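Local coordinates for amphoterin-induced protein 1 (Mus musculus, PDB 2XOT) that promotes growth and fasciculation of neurites as a neuronal adhesion protein that dimerises through its leucine-rich repeats, at the interface of chains A and B. Coordinates in Å, arbitrary orientation; residue numbers count along the deposited sequence, not the author numbering. Chains: chain A/B, Amphoterin-induced protein 1.

Contact 1: the interface of chains A and B. Residues chain A 172, 198, 228; chain B 9-10.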
loop_
_atom_site.group_PDB
_atom_site.type_symbol
_atom_site.label_atom_id
_atom_site.label_comp_id
_atom_site.label_asym_id
_atom_site.label_seq_id
_atom_site.Cartn_x
_atom_site.Cartn_y
_atom_site.Cartn_z
ATOM N N SER A 172 -8.200 19.231 15.608
ATOM C CA SER A 172 -9.020 18.893 16.777
ATOM C C SER A 172 -8.187 18.480 17.986
ATOM O O SER A 172 -8.367 17.406 18.553
ATOM C CB SER A 172 -10.029 17.824 16.406
ATOM O OG SER A 172 -10.865 18.283 15.363
ATOM N N ASN A 198 -9.439 23.249 13.703
ATOM C CA ASN A 198 -10.111 22.920 14.939
ATOM C C ASN A 198 -9.188 22.936 16.159
ATOM O O ASN A 198 -9.278 22.082 17.028
ATOM C CB ASN A 198 -10.785 21.573 14.768
ATOM C CG ASN A 198 -12.206 21.607 15.138
ATOM O OD1 ASN A 198 -12.564 21.517 16.313
ATOM N ND2 ASN A 198 -13.058 21.750 14.132
ATOM N N ASP A 228 -12.977 25.427 9.006
ATOM C CA ASP A 228 -12.597 24.890 10.318
ATOM C C ASP A 228 -11.309 25.454 10.885
ATOM O O ASP A 228 -10.892 25.057 11.977
ATOM C CB ASP A 228 -12.465 23.364 10.236
ATOM C CG ASP A 228 -13.712 22.716 9.687
ATOM O OD1 ASP A 228 -14.726 22.640 10.423
ATOM O OD2 ASP A 228 -13.687 22.311 8.509
ATOM N N VAL B 9 -16.092 19.317 13.820
ATOM C CA VAL B 9 -15.058 19.646 12.797
ATOM C C VAL B 9 -15.606 19.302 11.439
ATOM O O VAL B 9 -14.876 18.815 10.545
ATOM C CB VAL B 9 -13.734 18.883 13.065
ATOM N N VAL B 10 -16.888 19.641 11.284
ATOM C CA VAL B 10 -17.741 19.126 10.244
ATOM C C VAL B 10 -18.153 20.238 9.281
ATOM O O VAL B 10 -18.215 21.387 9.747
ATOM C CB VAL B 10 -18.988 18.520 10.912
#
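The amide nitrogen ND2 of A:Asn198 is turned toward B:Val9, but the pair is not a hydrogen bond: its nearest neighbours are the CA and CB carbons of the valine, modelled so close that the exact spacing is doubtful. The sounder measure is the amide carbon CG of A:Asn198, 3.7 Å from B:Val9 CB. A first torsion of -128°, well off a staggered position, swings the amide of A:Asn198 toward the partner. B:Val9 and B:Val10 are both built without their outer side-chain carbons, so the fit of the branches cannot be judged, and the 118 Å² hidden here is measured without them.

Next to the asparagine, A:Asp228, at the end of the 3-10 helix 226-228, meets the backbone of the valines. The carboxylate oxygen OD1 of A:Asp228 stands 3.6 Å from the carbonyl carbon C of B:Val9, almost perpendicularly above the peptide plane joining the two valines. The carbonyl oxygen O of B:Val10 is 3.8 Å from OD1 of A:Asp228, two electron-rich oxygens and a pair unlikely to be attractive. This is a peripheral patch of the dimer, where the start of the modelled chain B lies against the last repeat and the C-terminal cap region of chain A. On the far side of the valine from A:Asp228, the hydroxyl OG of A:Ser172 lies 3.7 Å from B:Val9 CB.

Contact 2: the interface of chains A and B. Residues chain A 17, 19, 22, 24, 26; chain B 73, 120-121.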
loop_
_atom_site.group_PDB
_atom_site.type_symbol
_atom_site.label_atom_id
_atom_site.label_comp_id
_atom_site.label_asym_id
_atom_site.label_seq_id
_atom_site.Cartn_x
_atom_site.Cartn_y
_atom_site.Cartn_z
ATOM N N LEU A 17 -11.679 -15.352 11.734
ATOM C CA LEU A 17 -12.045 -15.827 10.430
ATOM C C LEU A 17 -10.750 -15.752 9.629
ATOM O O LEU A 17 -10.126 -14.703 9.541
ATOM C CB LEU A 17 -13.151 -14.917 9.860
ATOM C CG LEU A 17 -14.120 -15.412 8.762
ATOM C CD1 LEU A 17 -13.365 -15.685 7.455
ATOM C CD2 LEU A 17 -14.931 -16.623 9.218
ATOM N N ALA A 19 -8.872 -15.940 6.166
ATOM C CA ALA A 19 -8.883 -15.910 4.717
ATOM C C ALA A 19 -7.435 -15.899 4.231
ATOM O O ALA A 19 -6.866 -14.844 4.033
ATOM C CB ALA A 19 -9.596 -14.676 4.230
ATOM N N ILE A 22 -5.156 -13.257 5.447
ATOM C CA ILE A 22 -5.971 -12.299 6.215
ATOM C C ILE A 22 -6.656 -12.982 7.431
ATOM O O ILE A 22 -7.295 -14.014 7.275
ATOM C CB ILE A 22 -7.039 -11.655 5.323
ATOM C CG1 ILE A 22 -6.353 -10.804 4.258
ATOM C CG2 ILE A 22 -8.000 -10.779 6.158
ATOM C CD1 ILE A 22 -7.289 -10.153 3.302
ATOM N N SER A 24 -9.397 -12.107 10.273
ATOM C CA SER A 24 -10.429 -11.180 10.621
ATOM C C SER A 24 -10.888 -11.655 11.978
ATOM O O SER A 24 -11.579 -12.649 12.071
ATOM C CB SER A 24 -11.560 -11.269 9.598
ATOM O OG SER A 24 -12.470 -10.198 9.746
ATOM N N SER A 26 -12.235 -9.412 14.414
ATOM C CA SER A 26 -12.824 -8.221 14.972
ATOM C C SER A 26 -14.150 -8.520 15.663
ATOM O O SER A 26 -14.820 -9.501 15.341
ATOM C CB SER A 26 -13.060 -7.173 13.897
ATOM O OG SER A 26 -14.144 -7.544 13.068
ATOM N N HIS B 73 -18.754 -6.770 7.232
ATOM C CA HIS B 73 -19.640 -6.958 8.382
ATOM C C HIS B 73 -20.875 -6.062 8.297
ATOM O O HIS B 73 -21.238 -5.362 9.241
ATOM C CB HIS B 73 -18.883 -6.771 9.703
ATOM C CG HIS B 73 -17.922 -7.870 9.986
ATOM N ND1 HIS B 73 -18.330 -9.122 10.394
ATOM C CD2 HIS B 73 -16.576 -7.926 9.877
ATOM C CE1 HIS B 73 -17.271 -9.898 10.541
ATOM N NE2 HIS B 73 -16.195 -9.193 10.238
ATOM N N TYR B 120 -14.545 -12.478 0.835
ATOM C CA TYR B 120 -14.588 -13.716 1.620
ATOM C C TYR B 120 -15.744 -13.660 2.627
ATOM O O TYR B 120 -16.220 -12.591 2.996
ATOM C CB TYR B 120 -13.233 -14.000 2.304
ATOM C CG TYR B 120 -12.804 -13.007 3.358
ATOM C CD1 TYR B 120 -13.157 -13.187 4.697
ATOM C CD2 TYR B 120 -12.003 -11.908 3.032
ATOM C CE1 TYR B 120 -12.758 -12.293 5.659
ATOM C CE2 TYR B 120 -11.600 -11.012 3.984
ATOM C CZ TYR B 120 -11.982 -11.207 5.315
ATOM O OH TYR B 120 -11.612 -10.320 6.290
ATOM N N ASN B 121 -16.197 -14.822 3.038
ATOM C CA ASN B 121 -17.293 -14.948 3.976
ATOM C C ASN B 121 -18.564 -14.252 3.505
ATOM O O ASN B 121 -19.100 -13.376 4.192
ATOM C CB ASN B 121 -16.892 -14.470 5.367
ATOM C CG ASN B 121 -17.903 -14.894 6.427
ATOM O OD1 ASN B 121 -18.036 -14.259 7.472
ATOM N ND2 ASN B 121 -18.634 -15.956 6.146
#
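Ring packing comes first: A:Ala19 sets its methyl CB over one face of the B:Tyr120 ring, 3.8 Å from the ring centroid and displaced toward the rim, a CH-pi contact. The tyrosine's first torsion of 65° places CG between its own backbone N and carbonyl carbon, and from there the ring lies along the hairpin of strands 17-19 and 22-24.

Apolar contacts extend this grip along the ring. A:Leu17 brings its CD1 methyl to 3.7 Å from CD1 of B:Tyr120, the two side chains running past one another in opposite senses. Farther out, the branch methyl CG2 of A:Ile22 is 4.1 Å from the ring carbon CZ of B:Tyr120. B:Asn121 adds a looser touch, its CB 4.3 Å from A:Leu17 CD1.

Polar groups gather at the outer end without a bond between the residues described. The phenol OH of B:Tyr120 packs 3.4 Å from the carbon CB of A:Ser24, while the serine hydroxyl OG is 3.6 Å from that OH. A:Ser24 OG also lies in the plane of the B:His73 ring, at its edge, 3.9 Å from NE2, while A:Ser26 OG approaches the same nitrogen at a similar distance.

Together the residues bury 195 Å², 56 Å² of it on B:Tyr120. The patch seats the N-terminal cap hairpin of one subunit against the repeats of the other, helping to hold the homodimer together.

Contact 3: the interface of chains A and B. Residues chain A 26-27, 48, 73; chain B 26-27, 48, 73.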
loop_
_atom_site.group_PDB
_atom_site.type_symbol
_atom_site.label_atom_id
_atom_site.label_comp_id
_atom_site.label_asym_id
_atom_site.label_seq_id
_atom_site.Cartn_x
_atom_site.Cartn_y
_atom_site.Cartn_z
ATOM N N SER A 26 -12.235 -9.412 14.414
ATOM C CA SER A 26 -12.824 -8.221 14.972
ATOM C C SER A 26 -14.150 -8.520 15.663
ATOM O O SER A 26 -14.820 -9.501 15.341
ATOM C CB SER A 26 -13.060 -7.173 13.897
ATOM O OG SER A 26 -14.144 -7.544 13.068
ATOM N N LYS A 27 -14.517 -7.628 16.580
ATOM C CA LYS A 27 -15.782 -7.683 17.288
ATOM C C LYS A 27 -15.995 -9.045 17.954
ATOM O O LYS A 27 -17.045 -9.644 17.824
ATOM C CB LYS A 27 -16.946 -7.312 16.360
ATOM C CG LYS A 27 -18.094 -6.594 17.095
ATOM C CD LYS A 27 -19.379 -6.475 16.293
ATOM C CE LYS A 27 -19.807 -7.830 15.745
ATOM N NZ LYS A 27 -21.231 -7.880 15.276
ATOM N N HIS A 48 -12.339 -3.357 17.303
ATOM C CA HIS A 48 -13.611 -3.520 18.019
ATOM C C HIS A 48 -13.551 -4.673 18.998
ATOM O O HIS A 48 -14.455 -5.492 19.086
ATOM C CB HIS A 48 -14.783 -3.666 17.056
ATOM C CG HIS A 48 -15.007 -2.455 16.206
ATOM N ND1 HIS A 48 -15.624 -1.316 16.680
ATOM C CD2 HIS A 48 -14.679 -2.197 14.916
ATOM C CE1 HIS A 48 -15.688 -0.418 15.715
ATOM N NE2 HIS A 48 -15.105 -0.920 14.635
ATOM N N HIS A 73 -10.628 0.921 18.011
ATOM C CA HIS A 73 -11.776 0.633 18.874
ATOM C C HIS A 73 -11.486 -0.513 19.813
ATOM O O HIS A 73 -12.170 -1.527 19.792
ATOM C CB HIS A 73 -13.011 0.338 18.029
ATOM C CG HIS A 73 -13.440 1.494 17.195
ATOM N ND1 HIS A 73 -14.182 2.536 17.700
ATOM C CD2 HIS A 73 -13.206 1.789 15.896
ATOM C CE1 HIS A 73 -14.418 3.409 16.739
ATOM N NE2 HIS A 73 -13.832 2.980 15.636
ATOM N N SER B 26 -17.876 3.359 11.638
ATOM C CA SER B 26 -18.090 1.942 11.858
ATOM C C SER B 26 -18.872 1.701 13.131
ATOM O O SER B 26 -18.827 2.516 14.057
ATOM C CB SER B 26 -16.743 1.214 11.949
ATOM O OG SER B 26 -16.089 1.492 13.168
ATOM N N LYS B 27 -19.546 0.554 13.159
ATOM C CA LYS B 27 -20.263 0.027 14.322
ATOM C C LYS B 27 -21.298 0.976 14.940
ATOM O O LYS B 27 -21.408 1.093 16.158
ATOM C CB LYS B 27 -19.280 -0.521 15.362
ATOM C CG LYS B 27 -19.904 -1.541 16.276
ATOM C CD LYS B 27 -18.877 -2.274 17.093
ATOM C CE LYS B 27 -19.430 -2.664 18.444
ATOM N NZ LYS B 27 -18.481 -3.599 19.178
ATOM N N HIS B 48 -19.134 -3.000 9.973
ATOM C CA HIS B 48 -19.962 -3.362 11.109
ATOM C C HIS B 48 -21.199 -2.458 11.215
ATOM O O HIS B 48 -21.471 -1.879 12.266
ATOM C CB HIS B 48 -19.162 -3.350 12.413
ATOM C CG HIS B 48 -18.048 -4.344 12.465
ATOM N ND1 HIS B 48 -18.246 -5.678 12.745
ATOM C CD2 HIS B 48 -16.713 -4.189 12.314
ATOM C CE1 HIS B 48 -17.080 -6.304 12.753
ATOM N NE2 HIS B 48 -16.133 -5.420 12.495
ATOM N N HIS B 73 -18.754 -6.770 7.232
ATOM C CA HIS B 73 -19.640 -6.958 8.382
ATOM C C HIS B 73 -20.875 -6.062 8.297
ATOM O O HIS B 73 -21.238 -5.362 9.241
ATOM C CB HIS B 73 -18.883 -6.771 9.703
ATOM C CG HIS B 73 -17.922 -7.870 9.986
ATOM N ND1 HIS B 73 -18.330 -9.122 10.394
ATOM C CD2 HIS B 73 -16.576 -7.926 9.877
ATOM C CE1 HIS B 73 -17.271 -9.898 10.541
ATOM N NE2 HIS B 73 -16.195 -9.193 10.238
#
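First torsions of -63° turn the imidazoles of A:His48 and B:His48 toward the opposite chain, each CG anti to its carbonyl carbon, while 73° in A:Ser26 and B:Ser26 directs each hydroxyl to meet them. Two equivalent hydrogen bonds result: A:Ser26 OG with B:His48 NE2 at 3.0 Å, and A:His48 NE2 with B:Ser26 OG at 3.0 Å. Each hydroxyl reaches its imidazole at the edge and in the ring plane; which partner gives the proton is not seen.

Near the two-fold axis the histidines meet each other, CD2 of A:His48 standing 3.9 Å from CD2 of B:His48. Their planes are inclined by 64°, an edge-to-face pairing. Behind the rings, A:His73 lays its CB over one face of A:His48 and B:His73 does the same to B:His48, a second-shell support likely to limit rocking of the imidazoles.

The lysines contribute their aliphatic stems. B:Lys27 CB lies 3.6 Å from CE1 of A:His48, and its CD is 3.4 Å from that ring's ND1. Replacing A:His48 with an alanine would probably strand the B:Ser26 hydroxyl without its cross-chain partner and strip the B:Lys27 stem of the ring it packs along.

The two lysine amine nitrogens stand apart, A:Lys27 NZ 6.4 Å from B:Lys27 NZ; if both are charged, the separation would ease their repulsion. A:Lys27 is bent in mid-chain, and its CG comes within 3.7 Å of B:Lys27 NZ.

Contact 3 straddles the dimer axis, with contact 2 about 12 Å from it and contact 1 about 25 Å, measured between centres of C-alpha atoms; contacts 1 and 2 are about 34 Å apart. Contacts 2 and 3 share A:Ser26 and B:His73, so the cap hairpin and the axial histidines probably belong to one continuous surface, whereas contact 1 stands apart toward the interface edge. Because the two-fold axis repeats contacts 1 and 2 with the chains exchanged, the interface runs along the repeats of both subunits, each N-terminal cap packed against its partner, consistent with homodimerisation through this region.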